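Local atomic coordinates of uncharacterized protein (Nitrosospira multiformis, PDB entry 3P51), a protein that is of unknown function but belongs to the polyketide cyclase/dehydrase and lipid transport family, and so probably binds a hydrophobic ligand. Residues P82-H96 against V108-A121. Residues are numbered along the deposited sequence; the frame is centred on the assembly and turned at random.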
loop_
_atom_site.group_PDB
_atom_site.type_symbol
_atom_site.label_atom_id
_atom_site.label_comp_id
_atom_site.label_asym_id
_atom_site.label_seq_id
_atom_site.Cartn_x
_atom_site.Cartn_y
_atom_site.Cartn_z
ATOM N N PRO A 82 -26.956 13.649 3.568
ATOM C CA PRO A 82 -27.150 12.224 3.293
ATOM C C PRO A 82 -26.003 11.316 3.767
ATOM O O PRO A 82 -25.887 10.191 3.270
ATOM C CB PRO A 82 -27.194 12.204 1.769
ATOM C CG PRO A 82 -26.144 13.219 1.400
ATOM C CD PRO A 82 -26.239 14.309 2.458
ATOM N N VAL A 83 -25.168 11.780 4.695
ATOM C CA VAL A 83 -24.135 10.912 5.264
ATOM C C VAL A 83 -24.360 10.584 6.745
ATOM O O VAL A 83 -23.401 10.401 7.492
ATOM C CB VAL A 83 -22.709 11.488 5.079
ATOM C CG1 VAL A 83 -22.274 11.407 3.612
ATOM C CG2 VAL A 83 -22.646 12.914 5.594
ATOM N N SER A 84 -25.620 10.497 7.167
ATOM C CA SER A 84 -25.931 10.110 8.536
ATOM C C SER A 84 -25.697 8.612 8.710
ATOM O O SER A 84 -25.638 7.867 7.727
ATOM C CB SER A 84 -27.387 10.442 8.875
ATOM O OG SER A 84 -28.268 9.488 8.303
ATOM N N SER A 85 -25.595 8.167 9.958
ATOM C CA SER A 85 -25.301 6.764 10.230
ATOM C C SER A 85 -26.487 5.865 9.913
ATOM O O SER A 85 -26.351 4.641 9.889
ATOM C CB SER A 85 -24.819 6.554 11.673
ATOM O OG SER A 85 -25.676 7.171 12.608
ATOM N N GLY A 86 -27.640 6.480 9.657
ATOM C CA GLY A 86 -28.826 5.741 9.270
ATOM C C GLY A 86 -28.822 5.426 7.787
ATOM O O GLY A 86 -29.504 4.512 7.343
ATOM N N GLU A 87 -28.039 6.167 7.009
ATOM C CA GLU A 87 -28.027 5.933 5.567
ATOM C C GLU A 87 -26.715 5.380 4.985
ATOM O O GLU A 87 -26.732 4.769 3.919
ATOM C CB GLU A 87 -28.512 7.168 4.802
ATOM C CG GLU A 87 -27.825 8.453 5.182
ATOM C CD GLU A 87 -28.770 9.640 5.164
ATOM O OE1 GLU A 87 -29.759 9.620 4.402
ATOM O OE2 GLU A 87 -28.518 10.599 5.922
ATOM N N ILE A 88 -25.592 5.570 5.678
ATOM C CA ILE A 88 -24.338 4.953 5.249
ATOM C C ILE A 88 -23.632 4.259 6.409
ATOM O O ILE A 88 -23.964 4.489 7.574
ATOM C CB ILE A 88 -23.372 5.985 4.624
ATOM C CG1 ILE A 88 -22.852 6.959 5.684
ATOM C CG2 ILE A 88 -24.053 6.735 3.493
ATOM C CD1 ILE A 88 -21.657 7.834 5.206
ATOM N N TYR A 89 -22.662 3.404 6.090
ATOM C CA TYR A 89 -21.800 2.819 7.116
ATOM C C TYR A 89 -20.372 2.620 6.615
ATOM O O TYR A 89 -20.113 2.667 5.406
ATOM C CB TYR A 89 -22.378 1.520 7.699
ATOM C CG TYR A 89 -22.581 0.373 6.728
ATOM C CD1 TYR A 89 -21.642 -0.653 6.622
ATOM C CD2 TYR A 89 -23.739 0.282 5.958
ATOM C CE1 TYR A 89 -21.838 -1.726 5.752
ATOM C CE2 TYR A 89 -23.947 -0.788 5.084
ATOM C CZ TYR A 89 -22.995 -1.786 4.987
ATOM O OH TYR A 89 -23.198 -2.836 4.115
ATOM N N ASN A 90 -19.450 2.425 7.555
ATOM C CA ASN A 90 -18.041 2.236 7.229
ATOM C C ASN A 90 -17.479 3.348 6.359
ATOM O O ASN A 90 -16.754 3.076 5.404
ATOM C CB ASN A 90 -17.824 0.891 6.529
ATOM C CG ASN A 90 -18.159 -0.290 7.419
ATOM O OD1 ASN A 90 -18.273 -0.148 8.640
ATOM N ND2 ASN A 90 -18.313 -1.470 6.814
ATOM N N TYR A 91 -17.802 4.595 6.681
ATOM C CA TYR A 91 -17.192 5.712 5.982
ATOM C C TYR A 91 -15.743 5.874 6.423
ATOM O O TYR A 91 -15.465 5.985 7.611
ATOM C CB TYR A 91 -17.926 7.031 6.235
ATOM C CG TYR A 91 -17.401 8.115 5.326
ATOM C CD1 TYR A 91 -18.105 8.498 4.189
ATOM C CD2 TYR A 91 -16.165 8.712 5.568
ATOM C CE1 TYR A 91 -17.605 9.467 3.340
ATOM C CE2 TYR A 91 -15.652 9.686 4.719
ATOM C CZ TYR A 91 -16.383 10.051 3.605
ATOM O OH TYR A 91 -15.893 11.005 2.760
ATOM N N VAL A 92 -14.828 5.890 5.458
ATOM C CA VAL A 92 -13.410 6.151 5.735
ATOM C C VAL A 92 -12.929 7.288 4.851
ATOM O O VAL A 92 -13.152 7.274 3.639
ATOM C CB VAL A 92 -12.529 4.926 5.463
ATOM C CG1 VAL A 92 -11.025 5.314 5.542
ATOM C CG2 VAL A 92 -12.867 3.787 6.434
ATOM N N GLY A 93 -12.301 8.288 5.460
ATOM C CA GLY A 93 -11.717 9.397 4.721
ATOM C C GLY A 93 -10.211 9.241 4.789
ATOM O O GLY A 93 -9.700 8.716 5.778
ATOM N N ASN A 94 -9.508 9.671 3.742
ATOM C CA ASN A 94 -8.073 9.404 3.611
ATOM C C ASN A 94 -7.444 10.623 2.957
ATOM O O ASN A 94 -7.645 10.861 1.773
ATOM C CB ASN A 94 -7.866 8.143 2.757
ATOM C CG ASN A 94 -6.396 7.723 2.634
ATOM O OD1 ASN A 94 -5.483 8.519 2.808
ATOM N ND2 ASN A 94 -6.178 6.458 2.310
ATOM N N LEU A 95 -6.736 11.422 3.749
ATOM C CA LEU A 95 -6.115 12.661 3.271
ATOM C C LEU A 95 -4.592 12.525 3.242
ATOM O O LEU A 95 -3.970 12.180 4.245
ATOM C CB LEU A 95 -6.495 13.819 4.189
ATOM C CG LEU A 95 -5.754 15.143 4.018
ATOM C CD1 LEU A 95 -6.003 15.718 2.626
ATOM C CD2 LEU A 95 -6.217 16.117 5.103
ATOM N N HIS A 96 -3.988 12.814 2.099
ATOM C CA HIS A 96 -2.595 12.428 1.890
ATOM C C HIS A 96 -1.860 13.425 0.994
ATOM O O HIS A 96 -2.424 13.920 0.019
ATOM C CB HIS A 96 -2.610 11.029 1.285
ATOM C CG HIS A 96 -1.277 10.541 0.810
ATOM N ND1 HIS A 96 -0.169 10.484 1.626
ATOM C CD2 HIS A 96 -0.900 10.032 -0.384
ATOM C CE1 HIS A 96 0.847 9.978 0.943
ATOM N NE2 HIS A 96 0.431 9.696 -0.276
ATOM N N VAL A 108 -2.093 17.180 -3.279
ATOM C CA VAL A 108 -2.966 16.795 -2.171
ATOM C C VAL A 108 -4.109 15.923 -2.678
ATOM O O VAL A 108 -4.849 16.331 -3.563
ATOM C CB VAL A 108 -3.589 18.032 -1.488
ATOM C CG1 VAL A 108 -4.311 17.616 -0.218
ATOM C CG2 VAL A 108 -2.509 19.066 -1.177
ATOM N N GLU A 109 -4.268 14.731 -2.119
ATOM C CA GLU A 109 -5.396 13.886 -2.501
ATOM C C GLU A 109 -6.274 13.565 -1.297
ATOM O O GLU A 109 -5.789 13.403 -0.181
ATOM C CB GLU A 109 -4.918 12.593 -3.172
ATOM C CG GLU A 109 -3.976 11.779 -2.320
ATOM C CD GLU A 109 -3.484 10.518 -3.013
ATOM O OE1 GLU A 109 -4.019 10.181 -4.088
ATOM O OE2 GLU A 109 -2.556 9.868 -2.480
ATOM N N TRP A 110 -7.576 13.491 -1.535
ATOM C CA TRP A 110 -8.530 13.161 -0.487
ATOM C C TRP A 110 -9.495 12.124 -1.042
ATOM O O TRP A 110 -10.183 12.382 -2.031
ATOM C CB TRP A 110 -9.282 14.415 -0.050
ATOM C CG TRP A 110 -9.693 14.416 1.393
ATOM C CD1 TRP A 110 -10.087 13.341 2.143
ATOM C CD2 TRP A 110 -9.738 15.551 2.266
ATOM N NE1 TRP A 110 -10.389 13.744 3.424
ATOM C CE2 TRP A 110 -10.179 15.095 3.525
ATOM C CE3 TRP A 110 -9.459 16.913 2.099
ATOM C CZ2 TRP A 110 -10.341 15.951 4.618
ATOM C CZ3 TRP A 110 -9.612 17.763 3.186
ATOM C CH2 TRP A 110 -10.058 17.276 4.427
ATOM N N SER A 111 -9.519 10.953 -0.413
ATOM C CA SER A 111 -10.409 9.866 -0.801
ATOM C C SER A 111 -11.468 9.627 0.271
ATOM O O SER A 111 -11.225 9.819 1.465
ATOM C CB SER A 111 -9.626 8.558 -0.986
ATOM O OG SER A 111 -8.414 8.755 -1.697
ATOM N N GLY A 112 -12.638 9.178 -0.165
ATOM C CA GLY A 112 -13.694 8.809 0.751
ATOM C C GLY A 112 -14.338 7.554 0.227
ATOM O O GLY A 112 -14.512 7.392 -0.980
ATOM N N SER A 113 -14.681 6.642 1.119
ATOM C CA SER A 113 -15.415 5.465 0.698
ATOM C C SER A 113 -16.335 5.009 1.804
ATOM O O SER A 113 -16.043 5.198 2.991
ATOM C CB SER A 113 -14.452 4.351 0.268
ATOM O OG SER A 113 -13.637 3.942 1.357
ATOM N N TRP A 114 -17.457 4.418 1.409
ATOM C CA TRP A 114 -18.458 3.986 2.363
ATOM C C TRP A 114 -19.358 2.938 1.744
ATOM O O TRP A 114 -19.266 2.667 0.549
ATOM C CB TRP A 114 -19.281 5.183 2.852
ATOM C CG TRP A 114 -20.056 5.893 1.787
ATOM C CD1 TRP A 114 -21.369 5.717 1.482
ATOM C CD2 TRP A 114 -19.568 6.910 0.900
ATOM N NE1 TRP A 114 -21.737 6.560 0.456
ATOM C CE2 TRP A 114 -20.648 7.303 0.085
ATOM C CE3 TRP A 114 -18.332 7.530 0.728
ATOM C CZ2 TRP A 114 -20.522 8.285 -0.897
ATOM C CZ3 TRP A 114 -18.204 8.504 -0.255
ATOM C CH2 TRP A 114 -19.295 8.872 -1.050
ATOM N N GLU A 115 -20.206 2.334 2.571
ATOM C CA GLU A 115 -21.216 1.395 2.111
ATOM C C GLU A 115 -22.572 2.059 2.242
ATOM O O GLU A 115 -22.820 2.821 3.185
ATOM C CB GLU A 115 -21.203 0.107 2.951
ATOM C CG GLU A 115 -19.820 -0.576 3.017
ATOM C CD GLU A 115 -19.470 -1.315 1.728
ATOM O OE1 GLU A 115 -20.395 -1.671 0.968
ATOM O OE2 GLU A 115 -18.273 -1.553 1.477
ATOM N N SER A 116 -23.456 1.757 1.300
ATOM C CA SER A 116 -24.758 2.397 1.263
ATOM C C SER A 116 -25.647 1.698 0.258
ATOM O O SER A 116 -25.162 1.111 -0.713
ATOM C CB SER A 116 -24.614 3.862 0.856
ATOM O OG SER A 116 -25.891 4.483 0.783
ATOM N N ALA A 117 -26.953 1.777 0.485
ATOM C CA ALA A 117 -27.911 1.271 -0.478
ATOM C C ALA A 117 -28.019 2.203 -1.690
ATOM O O ALA A 117 -28.564 1.814 -2.720
ATOM C CB ALA A 117 -29.281 1.068 0.180
ATOM N N SER A 118 -27.502 3.427 -1.574
ATOM C CA SER A 118 -27.583 4.380 -2.685
ATOM C C SER A 118 -26.285 5.133 -2.925
ATOM O O SER A 118 -25.328 5.011 -2.154
ATOM C CB SER A 118 -28.725 5.384 -2.477
ATOM O OG SER A 118 -28.366 6.403 -1.562
ATOM N N THR A 119 -26.261 5.920 -3.998
ATOM C CA THR A 119 -25.112 6.761 -4.302
ATOM C C THR A 119 -25.410 8.220 -3.987
ATOM O O THR A 119 -24.677 9.111 -4.397
ATOM C CB THR A 119 -24.706 6.647 -5.787
ATOM O OG1 THR A 119 -25.769 7.142 -6.616
ATOM C CG2 THR A 119 -24.418 5.195 -6.148
ATOM N N GLU A 120 -26.492 8.455 -3.258
ATOM C CA GLU A 120 -26.955 9.810 -2.973
ATOM C C GLU A 120 -25.858 10.678 -2.358
ATOM O O GLU A 120 -25.799 11.884 -2.596
ATOM C CB GLU A 120 -28.176 9.761 -2.047
ATOM C CG GLU A 120 -28.763 11.128 -1.717
ATOM C CD GLU A 120 -29.919 11.052 -0.725
ATOM O OE1 GLU A 120 -30.409 12.122 -0.295
ATOM O OE2 GLU A 120 -30.333 9.924 -0.373
ATOM N N ALA A 121 -24.979 10.068 -1.574
ATOM C CA ALA A 121 -23.938 10.837 -0.900
ATOM C C ALA A 121 -22.758 11.220 -1.787
ATOM O O ALA A 121 -21.875 11.957 -1.345
ATOM C CB ALA A 121 -23.440 10.093 0.330
HETATM O O HOH W 1 -28.453 3.344 2.431
HETATM O O HOH W 2 -15.080 2.212 3.453
HETATM O O HOH W 3 -17.015 -2.015 4.076
HETATM O O HOH W 4 -11.455 5.966 1.683
HETATM O O HOH W 5 -6.321 9.798 -0.561
#
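Leu95 lies over one face of the Trp110 indole. Its CB sits 3.9 Å from the centroid of the five-membered ring, a CH-pi contact close to the ring normal. With CG anti to the backbone N (chi1 169°), Leu95 sends CD1 over the six-membered ring, 3.7 Å from Trp110 CE3, and CD2 toward CH2. On the opposite side of the sheet, Glu115 CB covers one face of the Tyr89 ring, 3.4 Å from its centroid; Asn90 OD1 lies at that ring's edge. Back on the side of Leu95, Tyr91 and Trp114 run side by side, their rings near parallel but slid apart, with Tyr91 CE1 3.3 Å from Trp114 CE3. Ser113 O lies over one face of Tyr91. Ile88 CG2 meets the indole of Trp114 at CD1, 3.5 Å away.

These side chains ride on an antiparallel hairpin. Four hydrogen-bonded pairs join its strands: Tyr89-Glu115, Val92-Ser113, Asn94-Ser111 and His96-Glu109. A beta bulge between Tyr89 and Val92 shifts the register by one residue. Gly93 faces Gly112 beyond it, and Tyr91 OH comes 3.7 Å from Gly112 CA on its way to a hydrogen bond with Tyr129 of helix 120-139. Trp110 NE1 makes a hydrogen bond to Tyr74 OH. Replacing Trp110 by an alanine is likely to leave Leu95 without the indole it packs on and the Tyr74 hydroxyl without this donor.

Water bridges link Val92 O to Ser113 OG and Asn94 O to Ser111 OG; the second water lies 2.6 Å from Ser111 OG. Asn94 OD1 takes a hydrogen bond from Arg71. The hairpin thus has two chemistries. Tyr91, Leu95, Trp110 and Trp114 make a largely apolar side, turned in part to helix 120-139, consistent with the helix-grip fold of Bet v 1 relatives. Asn94, Ser111 and Ser113 make a polar, hydrated one.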